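Local coordinates for hypothetical protein (Uncultured marine organism, PDB 2OD6) that is of unknown function but forms a dimer of ferredoxin-like subunits and holds a keto fatty acid in a pocket between its beta-sheet and helices, at the 10-oxohexadecanoic acid site. Numbering follows the deposited sequence.

The 10-oxohexadecanoic acid site. Residues 9, 11, 31, 35, 63, 65, 67, 73, 77, 80, 101, 103. With OHA (10-oxohexadecanoic acid), chain B.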
ATOM      1  N   SER A   9      -0.713   2.727   6.825  1.00  5.38           N
ATOM      2  CA  SER A   9      -0.256   1.403   7.200  1.00  7.13           C
ATOM      3  C   SER A   9      -0.691   0.427   6.115  1.00  6.94           C
ATOM      4  O   SER A   9      -1.790   0.587   5.561  1.00 10.53           O
ATOM      5  CB  SER A   9      -0.860   1.026   8.512  1.00  9.72           C
ATOM      6  OG  SER A   9      -0.448   1.896   9.526  1.00 15.37           O
ATOM      7  N   THR A  11      -1.079  -3.563   5.773  1.00  2.29           N
ATOM      8  CA  THR A  11      -0.988  -4.885   6.453  1.00  4.76           C
ATOM      9  C   THR A  11      -1.094  -5.930   5.376  1.00  4.19           C
ATOM     10  O   THR A  11      -2.093  -5.933   4.603  1.00  4.62           O
ATOM     11  CB  THR A  11      -2.131  -4.987   7.463  1.00  8.48           C
ATOM     12  OG1 THR A  11      -1.970  -3.966   8.454  1.00 10.91           O
ATOM     13  CG2 THR A  11      -2.180  -6.338   8.136  1.00  2.00           C
ATOM     14  N   THR A  31     -18.324  -7.203   9.034  1.00  6.76           N
ATOM     15  CA  THR A  31     -18.204  -6.432  10.278  1.00  8.64           C
ATOM     16  C   THR A  31     -17.920  -4.947  10.028  1.00 10.22           C
ATOM     17  O   THR A  31     -17.880  -4.123  10.964  1.00  7.39           O
ATOM     18  CB  THR A  31     -17.127  -7.042  11.184  1.00  8.24           C
ATOM     19  OG1 THR A  31     -15.850  -6.995  10.540  1.00 11.86           O
ATOM     20  CG2 THR A  31     -17.478  -8.504  11.509  1.00  7.11           C
ATOM     21  N   TRP A  35     -16.777  -1.413  12.412  1.00 11.47           N
ATOM     22  CA  TRP A  35     -15.428  -0.882  12.554  1.00 11.53           C
ATOM     23  C   TRP A  35     -15.133   0.324  11.674  1.00 13.62           C
ATOM     24  O   TRP A  35     -14.379   1.205  12.092  1.00 14.51           O
ATOM     25  CB  TRP A  35     -14.355  -1.967  12.421  1.00 14.04           C
ATOM     26  CG  TRP A  35     -14.291  -2.692  11.128  1.00 14.18           C
ATOM     27  CD1 TRP A  35     -14.831  -3.916  10.856  1.00 15.58           C
ATOM     28  CD2 TRP A  35     -13.620  -2.273   9.936  1.00 15.57           C
ATOM     29  NE1 TRP A  35     -14.578  -4.267   9.565  1.00 18.86           N
ATOM     30  CE2 TRP A  35     -13.828  -3.283   8.972  1.00 18.70           C
ATOM     31  CE3 TRP A  35     -12.863  -1.143   9.586  1.00 13.39           C
ATOM     32  CZ2 TRP A  35     -13.312  -3.200   7.672  1.00 22.51           C
ATOM     33  CZ3 TRP A  35     -12.352  -1.047   8.280  1.00 21.54           C
ATOM     34  CH2 TRP A  35     -12.584  -2.072   7.339  1.00 18.95           C
HETATM   35  N   MSE A  63      -4.064  -4.835   2.994  1.00  2.18           N
HETATM   36  CA  MSE A  63      -5.000  -3.902   3.549  1.00 10.15           C
HETATM   37  C   MSE A  63      -4.350  -2.524   3.773  1.00  7.85           C
HETATM   38  O   MSE A  63      -3.262  -2.412   4.382  1.00 10.09           O
HETATM   39  CB  MSE A  63      -5.538  -4.515   4.830  1.00  9.88           C
HETATM   40  CG  MSE A  63      -6.349  -5.779   4.535  1.00 13.55           C
HETATM   41 SE   MSE A  63      -7.134  -6.385   6.216  0.75 25.14          SE
HETATM   42  CE  MSE A  63      -5.618  -7.065   7.086  1.00  2.00           C
ATOM     43  N   TYR A  65      -4.668   1.296   5.344  1.00 10.50           N
ATOM     44  CA  TYR A  65      -5.354   2.222   6.231  1.00  9.83           C
ATOM     45  C   TYR A  65      -4.773   3.610   6.015  1.00  6.65           C
ATOM     46  O   TYR A  65      -3.601   3.831   6.284  1.00  6.21           O
ATOM     47  CB  TYR A  65      -5.103   1.791   7.660  1.00 10.19           C
ATOM     48  CG  TYR A  65      -5.623   0.451   7.957  1.00  4.37           C
ATOM     49  CD1 TYR A  65      -4.831  -0.668   7.700  1.00  4.71           C
ATOM     50  CD2 TYR A  65      -6.902   0.257   8.463  1.00 12.13           C
ATOM     51  CE1 TYR A  65      -5.284  -1.977   7.961  1.00 10.57           C
ATOM     52  CE2 TYR A  65      -7.371  -1.075   8.740  1.00  7.23           C
ATOM     53  CZ  TYR A  65      -6.548  -2.148   8.475  1.00 16.86           C
ATOM     54  OH  TYR A  65      -7.000  -3.393   8.726  1.00 12.40           O
ATOM     55  N   TYR A  67      -4.666   7.292   7.180  1.00 10.60           N
ATOM     56  CA  TYR A  67      -5.013   8.199   8.248  1.00 10.63           C
ATOM     57  C   TYR A  67      -4.664   9.665   7.964  1.00 11.15           C
ATOM     58  O   TYR A  67      -3.734   9.983   7.204  1.00 10.85           O
ATOM     59  CB  TYR A  67      -4.308   7.772   9.514  1.00  7.06           C
ATOM     60  CG  TYR A  67      -4.471   6.305   9.890  1.00  6.65           C
ATOM     61  CD1 TYR A  67      -5.619   5.855  10.508  1.00  8.54           C
ATOM     62  CD2 TYR A  67      -3.453   5.388   9.663  1.00  7.87           C
ATOM     63  CE1 TYR A  67      -5.767   4.508  10.877  1.00  9.89           C
ATOM     64  CE2 TYR A  67      -3.587   4.062  10.046  1.00 10.95           C
ATOM     65  CZ  TYR A  67      -4.743   3.646  10.672  1.00  8.61           C
ATOM     66  OH  TYR A  67      -4.894   2.340  11.083  1.00  9.45           O
ATOM     67  N   PHE A  73      -3.778   8.120  13.427  1.00  7.94           N
ATOM     68  CA  PHE A  73      -3.208   6.771  13.448  1.00  8.46           C
ATOM     69  C   PHE A  73      -3.211   6.202  14.873  1.00  9.78           C
ATOM     70  O   PHE A  73      -3.720   5.094  15.110  1.00  9.55           O
ATOM     71  CB  PHE A  73      -1.784   6.751  12.847  1.00 10.05           C
ATOM     72  CG  PHE A  73      -0.954   5.579  13.314  1.00  8.51           C
ATOM     73  CD1 PHE A  73      -1.171   4.304  12.793  1.00  7.99           C
ATOM     74  CD2 PHE A  73       0.036   5.757  14.267  1.00  9.94           C
ATOM     75  CE1 PHE A  73      -0.433   3.224  13.234  1.00 14.45           C
ATOM     76  CE2 PHE A  73       0.783   4.672  14.715  1.00 14.06           C
ATOM     77  CZ  PHE A  73       0.553   3.410  14.202  1.00 10.77           C
ATOM     78  N   ILE A  77      -5.159   2.808  16.331  1.00 12.80           N
ATOM     79  CA  ILE A  77      -4.483   1.692  17.014  1.00 13.73           C
ATOM     80  C   ILE A  77      -5.028   1.452  18.422  1.00 14.33           C
ATOM     81  O   ILE A  77      -5.194   0.318  18.862  1.00 14.31           O
ATOM     82  CB  ILE A  77      -2.953   1.965  17.115  1.00 15.49           C
ATOM     83  CG1 ILE A  77      -2.327   2.006  15.727  1.00 20.37           C
ATOM     84  CG2 ILE A  77      -2.271   0.960  18.026  1.00 23.90           C
ATOM     85  CD1 ILE A  77      -2.960   1.095  14.702  1.00 16.27           C
ATOM     86  N   LEU A  80      -8.371  -0.170  17.995  1.00 18.94           N
ATOM     87  CA  LEU A  80      -8.304  -1.556  17.561  1.00 18.87           C
ATOM     88  C   LEU A  80      -7.804  -2.461  18.680  1.00 20.10           C
ATOM     89  O   LEU A  80      -8.383  -3.511  18.899  1.00 22.84           O
ATOM     90  CB  LEU A  80      -7.486  -1.721  16.287  1.00 19.09           C
ATOM     91  CG  LEU A  80      -8.049  -1.203  14.944  1.00 17.77           C
ATOM     92  CD1 LEU A  80      -6.975  -1.339  13.859  1.00 18.74           C
ATOM     93  CD2 LEU A  80      -9.320  -1.922  14.504  1.00 20.94           C
ATOM     94  N   THR A 101       2.773  -5.715   9.079  1.00  7.20           N
ATOM     95  CA  THR A 101       2.377  -4.336   8.761  1.00  7.64           C
ATOM     96  C   THR A 101       3.561  -3.424   8.528  1.00 10.37           C
ATOM     97  O   THR A 101       4.518  -3.435   9.286  1.00 14.35           O
ATOM     98  CB  THR A 101       1.465  -3.726   9.830  1.00  8.45           C
ATOM     99  OG1 THR A 101       0.326  -4.565   9.993  1.00 11.24           O
ATOM    100  CG2 THR A 101       0.964  -2.333   9.390  1.00  4.78           C
ATOM    101  N   ARG A 103       4.139   0.386   8.554  0.50  8.85           N
ATOM    102  CA  ARG A 103       3.572   1.687   8.914  0.50  9.27           C
ATOM    103  C   ARG A 103       4.467   2.800   8.379  0.50  9.17           C
ATOM    104  O   ARG A 103       5.693   2.785   8.604  0.50  9.01           O
ATOM    105  CB  ARG A 103       3.416   1.791  10.425  0.50  9.60           C
ATOM    106  CG  ARG A 103       2.585   0.651  11.022  0.50 13.95           C
ATOM    107  CD  ARG A 103       2.302   0.843  12.496  0.50 20.72           C
ATOM    108  NE  ARG A 103       1.123   0.081  12.903  0.50 21.09           N
ATOM    109  CZ  ARG A 103       1.130  -1.198  13.270  0.50 26.76           C
ATOM    110  NH1 ARG A 103       2.262  -1.894  13.328  0.50 26.42           N
ATOM    111  NH2 ARG A 103      -0.014  -1.786  13.606  0.50 27.93           N
TER
HETATM  112  O2  OHA B 300      -2.662   1.098  11.029  1.00 14.23           O
HETATM  113  C16 OHA B 300      -2.550  -0.064  11.411  1.00 20.78           C
HETATM  114  O3  OHA B 300      -1.328  -0.442  11.712  1.00 13.67           O
HETATM  115  C15 OHA B 300      -3.724  -1.017  11.584  1.00 22.14           C
HETATM  116  C14 OHA B 300      -3.283  -2.494  11.575  1.00 28.73           C
HETATM  117  C13 OHA B 300      -4.364  -3.515  12.010  1.00 34.59           C
HETATM  118  C12 OHA B 300      -4.629  -4.647  10.996  1.00 38.11           C
HETATM  119  C11 OHA B 300      -5.298  -5.917  11.591  1.00 42.40           C
HETATM  120  C10 OHA B 300      -6.478  -6.503  10.790  1.00 43.52           C
HETATM  121  C9  OHA B 300      -7.781  -5.725  11.082  1.00 50.66           C
HETATM  122  C8  OHA B 300      -8.940  -5.899  10.073  1.00 49.81           C
HETATM  123  C7  OHA B 300     -10.060  -4.885  10.345  1.00 47.41           C
HETATM  124  O1  OHA B 300     -10.022  -3.760   9.853  1.00 36.52           O
HETATM  125  C6  OHA B 300     -11.249  -5.185  11.230  1.00 42.93           C
HETATM  126  C5  OHA B 300     -11.313  -6.636  11.705  1.00 47.53           C
HETATM  127  C4  OHA B 300     -12.607  -6.878  12.504  1.00 46.80           C
HETATM  128  C3  OHA B 300     -12.882  -8.341  12.904  1.00 44.51           C
HETATM  129  C2  OHA B 300     -12.887  -9.360  11.756  1.00 39.65           C
HETATM  130  C1  OHA B 300     -11.780 -10.388  11.948  1.00 38.60           C
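Leu80, on helix 70-85, buries 35 Å² of its own surface against 10-oxohexadecanoic acid, more than any other residue here. Its CG stands anti to the carbonyl carbon (chi1 -71°), and the CD1 branch does the touching, lying 3.9 Å from OHA C13 on the carboxylate-side half of the chain. Tyr65, from strand 59-67, works with both face and tip: OHA C15 rides over the ring toward its rim, while the phenol OH donates a hydrogen bond of 3.2 Å to the keto oxygen O1, which lies at the ring edge, in plane. Trp35 meets the same keto segment with a face of its indole. OHA C6 sits 3.7 Å from the centroid of the five-membered ring, a CH-pi contact, and O1 lies above the plane nearer the rim. The indole reaches this position with CG in the crowded site between backbone N and carbonyl carbon (chi1 61°). An alanine in place of Trp35 would remove the indole face under C6 and O1 and would probably leave the keto segment less firmly held. At the acid end, carboxylate oxygen O2 accepts from two hydroxyls: Tyr67 OH at 2.6 Å and Ser9 OG at 2.8 Å. O2 lies in the plane of the Tyr67 ring, at its edge, and Phe73 turns an edge to it as well. The other oxygen, O3, forms a salt bridge to Arg103 NH2 at 2.7 Å, although the N-H directions do not fit a hydrogen bond; the positive charge would favour an ionised acid. Thr101 CG2 lies 4.0 Å above the centre of that guanidinium, and Ile77 CD1 packs against carboxyl carbon C16. The ligand is poorly ordered, so its fine geometry is approximate, and the structure alone does not show whether it is natural or was carried through purification. By pairing a polar carboxylate end with a chain-binding stretch lined by Leu80, Trp35 and Met63, the site probably lets the protein hold a long-chain acid.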